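Local coordinates for MtVAO615 (Myceliophthora thermophila, PDB 6F72), which carries one bicovalently bound FAD per subunit and is probably a secreted oxidoreductase whose reduced flavin reacts rapidly with oxygen, though its substrate is unknown, at residues A[61-66]-A[78-83]; A[254-259]-A[272-277]. All coordinates share one frame; numbering follows the deposited sequence.

In the fold
Both contacts are apolar packings of a helix against a nearby piece of the same chain, with no hydrogen bond crossing either, but they lie in very different places. Interaction 1 is peripheral: its centre is about 26 Å from the centre of the chain, only two of its four touching residues are buried, and a disulfide ties its loop to its helix. Interaction 2 is core packing within the FAD-binding PCMH-type region, with all four touching residues buried, two of them aromatic, and no covalent tie. The two share no element; their centres stand about 39 Å apart and their nearest atoms about 27 Å, so the two do not touch.

Interaction 1. Residues A[61-66]-A[78-83]; sequences ASVCHK and EELKSS
Leu80, on helix 74-81, pushes a single methyl, CD1, into a shallow hollow formed by Ala61, Val63 and Cys64. The floor of the hollow includes backbone as well as side chain: Leu80 CD1 lies 3.7 Å from Ala61 CA and 4.1 Å from Ala61 CB. One wall is Val63, whose CG2 comes within 3.6 Å of Leu80 CD1, the two side chains meeting at a slant; with chi1 at -66°, that methyl sits between the backbone N and the carbonyl carbon and faces the helix. Another wall is sulfur, Cys64 SG standing 4.2 Å from Leu80 CD1. A 3-10 turn curls the loop so that these residues gather round one point, as the backbone bond from Cys64 N to Ala61 O (2.8 Å) attests.

Residues 61-66 lie in the loop between strand 54-56 and helix 74-81, and the disulfide from Cys64 to Cys77 closes this loop back onto the helix that carries Leu80. The 156 Å² buried here holds no hydrogen bond between the segments, consistent with the disulfide limiting how far loop and helix can part, while the contact itself is van der Waals packing round one methyl.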
loop_
_atom_site.group_PDB
_atom_site.type_symbol
_atom_site.label_atom_id
_atom_site.label_comp_id
_atom_site.label_asym_id
_atom_site.label_seq_id
_atom_site.Cartn_x
_atom_site.Cartn_y
_atom_site.Cartn_z
ATOM N N ALA A 61 -2.673 22.645 -1.296
ATOM C CA ALA A 61 -2.796 23.520 -2.479
ATOM C C ALA A 61 -3.676 24.764 -2.269
ATOM O O ALA A 61 -4.042 25.442 -3.232
ATOM C CB ALA A 61 -3.248 22.723 -3.703
ATOM N N SER A 62 -3.994 25.090 -1.015
ATOM C CA SER A 62 -4.697 26.344 -0.723
ATOM C C SER A 62 -3.881 27.564 -1.175
ATOM O O SER A 62 -4.461 28.595 -1.514
ATOM C CB SER A 62 -5.035 26.464 0.753
ATOM O OG SER A 62 -3.875 26.785 1.468
ATOM N N VAL A 63 -2.549 27.424 -1.191
ATOM C CA VAL A 63 -1.636 28.416 -1.800
ATOM C C VAL A 63 -1.913 28.704 -3.292
ATOM O O VAL A 63 -1.518 29.750 -3.822
ATOM C CB VAL A 63 -0.136 28.053 -1.605
ATOM C CG1 VAL A 63 0.245 28.131 -0.140
ATOM C CG2 VAL A 63 0.199 26.684 -2.184
ATOM N N CYS A 64 -2.600 27.768 -3.945
ATOM C CA CYS A 64 -2.979 27.869 -5.358
ATOM C C CYS A 64 -4.345 28.525 -5.564
ATOM O O CYS A 64 -4.794 28.681 -6.700
ATOM C CB CYS A 64 -2.960 26.474 -5.987
ATOM S SG CYS A 64 -1.291 25.805 -6.135
ATOM N N HIS A 65 -4.994 28.914 -4.462
ATOM C CA HIS A 65 -6.329 29.528 -4.494
ATOM C C HIS A 65 -6.463 30.713 -3.549
ATOM O O HIS A 65 -5.590 30.946 -2.723
ATOM C CB HIS A 65 -7.421 28.493 -4.230
ATOM C CG HIS A 65 -7.372 27.337 -5.170
ATOM N ND1 HIS A 65 -7.914 27.388 -6.438
ATOM C CD2 HIS A 65 -6.800 26.116 -5.051
ATOM C CE1 HIS A 65 -7.701 26.237 -7.048
ATOM N NE2 HIS A 65 -7.036 25.444 -6.226
ATOM N N LYS A 66 -7.576 31.434 -3.679
ATOM C CA LYS A 66 -7.758 32.746 -3.065
ATOM C C LYS A 66 -8.708 32.745 -1.867
ATOM O O LYS A 66 -8.539 33.556 -0.945
ATOM C CB LYS A 66 -8.181 33.756 -4.137
ATOM C CG LYS A 66 -7.010 34.144 -5.032
ATOM C CD LYS A 66 -7.394 34.436 -6.474
ATOM C CE LYS A 66 -6.362 35.379 -7.093
ATOM N NZ LYS A 66 -6.328 35.343 -8.586
ATOM N N GLU A 78 3.586 27.049 -7.663
ATOM C CA GLU A 78 4.395 26.477 -8.747
ATOM C C GLU A 78 5.319 25.344 -8.288
ATOM O O GLU A 78 5.526 24.378 -9.033
ATOM C CB GLU A 78 5.207 27.557 -9.482
ATOM C CG GLU A 78 4.392 28.619 -10.227
ATOM C CD GLU A 78 3.446 28.060 -11.286
ATOM O OE1 GLU A 78 3.885 27.235 -12.117
ATOM O OE2 GLU A 78 2.254 28.452 -11.294
ATOM N N GLU A 79 5.870 25.471 -7.075
ATOM C CA GLU A 79 6.716 24.424 -6.470
ATOM C C GLU A 79 5.936 23.141 -6.159
ATOM O O GLU A 79 6.480 22.035 -6.266
ATOM C CB GLU A 79 7.432 24.950 -5.217
ATOM C CG GLU A 79 8.651 25.816 -5.524
ATOM C CD GLU A 79 9.101 26.678 -4.350
ATOM O OE1 GLU A 79 9.259 27.914 -4.533
ATOM O OE2 GLU A 79 9.307 26.134 -3.245
ATOM N N LEU A 80 4.665 23.296 -5.787
ATOM C CA LEU A 80 3.752 22.167 -5.580
ATOM C C LEU A 80 3.497 21.361 -6.862
ATOM O O LEU A 80 3.343 20.133 -6.812
ATOM C CB LEU A 80 2.409 22.655 -5.016
ATOM C CG LEU A 80 2.233 23.145 -3.579
ATOM C CD1 LEU A 80 0.750 23.351 -3.363
ATOM C CD2 LEU A 80 2.779 22.179 -2.530
ATOM N N LYS A 81 3.460 22.065 -7.995
ATOM C CA LYS A 81 3.108 21.484 -9.301
ATOM C C LYS A 81 4.094 20.451 -9.816
ATOM O O LYS A 81 3.683 19.357 -10.219
ATOM C CB LYS A 81 2.936 22.575 -10.356
ATOM C CG LYS A 81 1.680 23.402 -10.186
ATOM C CD LYS A 81 1.628 24.494 -11.236
ATOM C CE LYS A 81 0.489 25.448 -10.957
ATOM N NZ LYS A 81 0.041 26.079 -12.223
ATOM N N SER A 82 5.383 20.782 -9.787
ATOM C CA SER A 82 6.402 19.962 -10.441
ATOM C C SER A 82 6.547 18.534 -9.894
ATOM O O SER A 82 7.037 17.659 -10.609
ATOM C CB SER A 82 7.751 20.672 -10.443
ATOM O OG SER A 82 8.181 20.901 -9.118
ATOM N N SER A 83 6.111 18.296 -8.650
ATOM C CA SER A 83 6.208 16.966 -8.028
ATOM C C SER A 83 4.884 16.417 -7.473
ATOM O O SER A 83 4.893 15.447 -6.704
ATOM C CB SER A 83 7.275 16.988 -6.926
ATOM O OG SER A 83 8.543 17.322 -7.460
#

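Interaction 2. Residues A[254-259]-A[272-277]; sequences WEVVTA and SDLYWA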
loop_
_atom_site.group_PDB
_atom_site.type_symbol
_atom_site.label_atom_id
_atom_site.label_comp_id
_atom_site.label_asym_id
_atom_site.label_seq_id
_atom_site.Cartn_x
_atom_site.Cartn_y
_atom_site.Cartn_z
ATOM N N TRP A 254 1.115 -6.277 17.898
ATOM C CA TRP A 254 0.433 -5.032 17.549
ATOM C C TRP A 254 0.069 -4.359 18.857
ATOM O O TRP A 254 -0.541 -4.987 19.727
ATOM C CB TRP A 254 -0.871 -5.283 16.789
ATOM C CG TRP A 254 -0.713 -5.873 15.418
ATOM C CD1 TRP A 254 -0.985 -7.170 15.040
ATOM C CD2 TRP A 254 -0.264 -5.195 14.244
ATOM N NE1 TRP A 254 -0.723 -7.335 13.697
ATOM C CE2 TRP A 254 -0.276 -6.141 13.184
ATOM C CE3 TRP A 254 0.165 -3.873 13.978
ATOM C CZ2 TRP A 254 0.114 -5.808 11.882
ATOM C CZ3 TRP A 254 0.565 -3.551 12.686
ATOM C CH2 TRP A 254 0.528 -4.511 11.652
ATOM N N GLU A 255 0.428 -3.084 18.979
ATOM C CA GLU A 255 -0.058 -2.249 20.059
ATOM C C GLU A 255 -1.146 -1.349 19.480
ATOM O O GLU A 255 -0.944 -0.710 18.455
ATOM C CB GLU A 255 1.090 -1.437 20.648
ATOM C CG GLU A 255 0.679 -0.508 21.782
ATOM C CD GLU A 255 1.686 0.588 22.047
ATOM O OE1 GLU A 255 2.742 0.628 21.377
ATOM O OE2 GLU A 255 1.414 1.424 22.943
ATOM N N VAL A 256 -2.306 -1.357 20.131
ATOM C CA VAL A 256 -3.532 -0.779 19.592
ATOM C C VAL A 256 -4.368 -0.046 20.635
ATOM O O VAL A 256 -4.197 -0.245 21.836
ATOM C CB VAL A 256 -4.457 -1.843 18.900
ATOM C CG1 VAL A 256 -3.689 -2.730 17.934
ATOM C CG2 VAL A 256 -5.249 -2.670 19.912
ATOM N N VAL A 257 -5.259 0.813 20.130
ATOM C CA VAL A 257 -6.429 1.295 20.855
ATOM C C VAL A 257 -7.665 0.806 20.096
ATOM O O VAL A 257 -7.811 1.026 18.885
ATOM C CB VAL A 257 -6.467 2.836 20.986
ATOM C CG1 VAL A 257 -7.682 3.270 21.795
ATOM C CG2 VAL A 257 -5.196 3.362 21.638
ATOM N N THR A 258 -8.553 0.152 20.825
ATOM C CA THR A 258 -9.799 -0.353 20.272
ATOM C C THR A 258 -10.845 0.748 20.279
ATOM O O THR A 258 -10.652 1.791 20.936
ATOM C CB THR A 258 -10.304 -1.552 21.092
ATOM O OG1 THR A 258 -10.424 -1.157 22.464
ATOM C CG2 THR A 258 -9.316 -2.673 21.008
ATOM N N ALA A 259 -11.946 0.508 19.565
ATOM C CA ALA A 259 -13.071 1.443 19.435
ATOM C C ALA A 259 -13.587 1.979 20.765
ATOM O O ALA A 259 -13.883 3.175 20.876
ATOM C CB ALA A 259 -14.205 0.809 18.649
ATOM N N SER A 272 -5.429 -12.967 20.557
ATOM C CA SER A 272 -4.803 -13.585 19.388
ATOM C C SER A 272 -5.643 -13.432 18.130
ATOM O O SER A 272 -5.107 -13.382 17.023
ATOM C CB SER A 272 -4.507 -15.061 19.662
ATOM O OG SER A 272 -5.703 -15.762 19.952
ATOM N N ASP A 273 -6.954 -13.360 18.333
ATOM C CA ASP A 273 -7.917 -13.216 17.269
ATOM C C ASP A 273 -7.790 -11.828 16.621
ATOM O O ASP A 273 -7.874 -11.710 15.387
ATOM C CB ASP A 273 -9.346 -13.535 17.760
ATOM C CG ASP A 273 -9.799 -12.674 18.936
ATOM O OD1 ASP A 273 -8.980 -11.957 19.563
ATOM O OD2 ASP A 273 -11.004 -12.724 19.254
ATOM N N LEU A 274 -7.550 -10.802 17.449
ATOM C CA LEU A 274 -7.211 -9.471 16.956
ATOM C C LEU A 274 -5.857 -9.458 16.245
ATOM O O LEU A 274 -5.734 -8.823 15.178
ATOM C CB LEU A 274 -7.295 -8.392 18.046
ATOM C CG LEU A 274 -7.106 -6.901 17.661
ATOM C CD1 LEU A 274 -8.149 -6.352 16.680
ATOM C CD2 LEU A 274 -7.077 -6.034 18.909
ATOM N N TYR A 275 -4.872 -10.169 16.791
ATOM C CA TYR A 275 -3.550 -10.286 16.152
ATOM C C TYR A 275 -3.692 -10.879 14.732
ATOM O O TYR A 275 -3.036 -10.419 13.790
ATOM C CB TYR A 275 -2.548 -11.101 17.018
ATOM C CG TYR A 275 -1.318 -11.520 16.236
ATOM C CD1 TYR A 275 -1.315 -12.714 15.486
ATOM C CD2 TYR A 275 -0.178 -10.716 16.192
ATOM C CE1 TYR A 275 -0.217 -13.074 14.716
ATOM C CE2 TYR A 275 0.936 -11.080 15.434
ATOM C CZ TYR A 275 0.908 -12.255 14.697
ATOM O OH TYR A 275 1.989 -12.645 13.933
ATOM N N TRP A 276 -4.542 -11.907 14.624
ATOM C CA TRP A 276 -4.817 -12.634 13.384
ATOM C C TRP A 276 -5.416 -11.696 12.285
ATOM O O TRP A 276 -4.877 -11.623 11.171
ATOM C CB TRP A 276 -5.732 -13.823 13.701
ATOM C CG TRP A 276 -6.088 -14.695 12.534
ATOM C CD1 TRP A 276 -5.379 -15.772 12.070
ATOM C CD2 TRP A 276 -7.263 -14.604 11.719
ATOM N NE1 TRP A 276 -6.026 -16.336 10.983
ATOM C CE2 TRP A 276 -7.187 -15.650 10.752
ATOM C CE3 TRP A 276 -8.373 -13.741 11.701
ATOM C CZ2 TRP A 276 -8.179 -15.856 9.777
ATOM C CZ3 TRP A 276 -9.366 -13.940 10.716
ATOM C CH2 TRP A 276 -9.251 -14.989 9.765
ATOM N N ALA A 277 -6.500 -10.990 12.645
ATOM C CA ALA A 277 -7.186 -10.001 11.819
ATOM C C ALA A 277 -6.282 -8.865 11.378
ATOM O O ALA A 277 -6.290 -8.519 10.207
ATOM C CB ALA A 277 -8.419 -9.453 12.533
#
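Trp254 and Tyr275 meet through ring carbons, with Trp254 CD1 3.8 Å from Tyr275 CD2. Their side chains run at roughly a right angle, while the planes of the indole five-membered ring and the phenol are inclined by 49° with centroids 5.7 Å apart, an oblique pairing. The same indole carbon also lies near the helix backbone, Trp254 CD1 being 4.0 Å from Tyr275 O. Two residues further along the strand, Val256 meets Leu274 of the helix tip to tip, CG2 of the valine 4.0 Å from CD2 of the leucine. With CG anti to the backbone N (chi1 -174°), Leu274 carries CD2 to the valine.

Residues beyond the segments hold the polar ends of both aromatics: Trp254 NE1 bonds to Ser279 OG, which also bonds to Tyr275 O, and Tyr275 OH bonds to Val251 O, on Trp254's strand. Asp273 ties the helix start to Tyr546 OH through OD1 and to Lys545 NZ through OD2; a local 2.8 Å bond from Leu274 N to Asp273 OD1 helps orient the carboxylate.

Strand and helix both belong to the FAD-binding PCMH-type region, and the Trp254 side chain is about 7 Å from the bound FAD. Strand 251-257 runs antiparallel to 263-266 and 288-298, and helix 133-146 packs on Val257. Leu274 faces the strand while Trp276, pointing away from it, touches Leu539, which places helix 272-278 between strand 251-257 and helix 536-546.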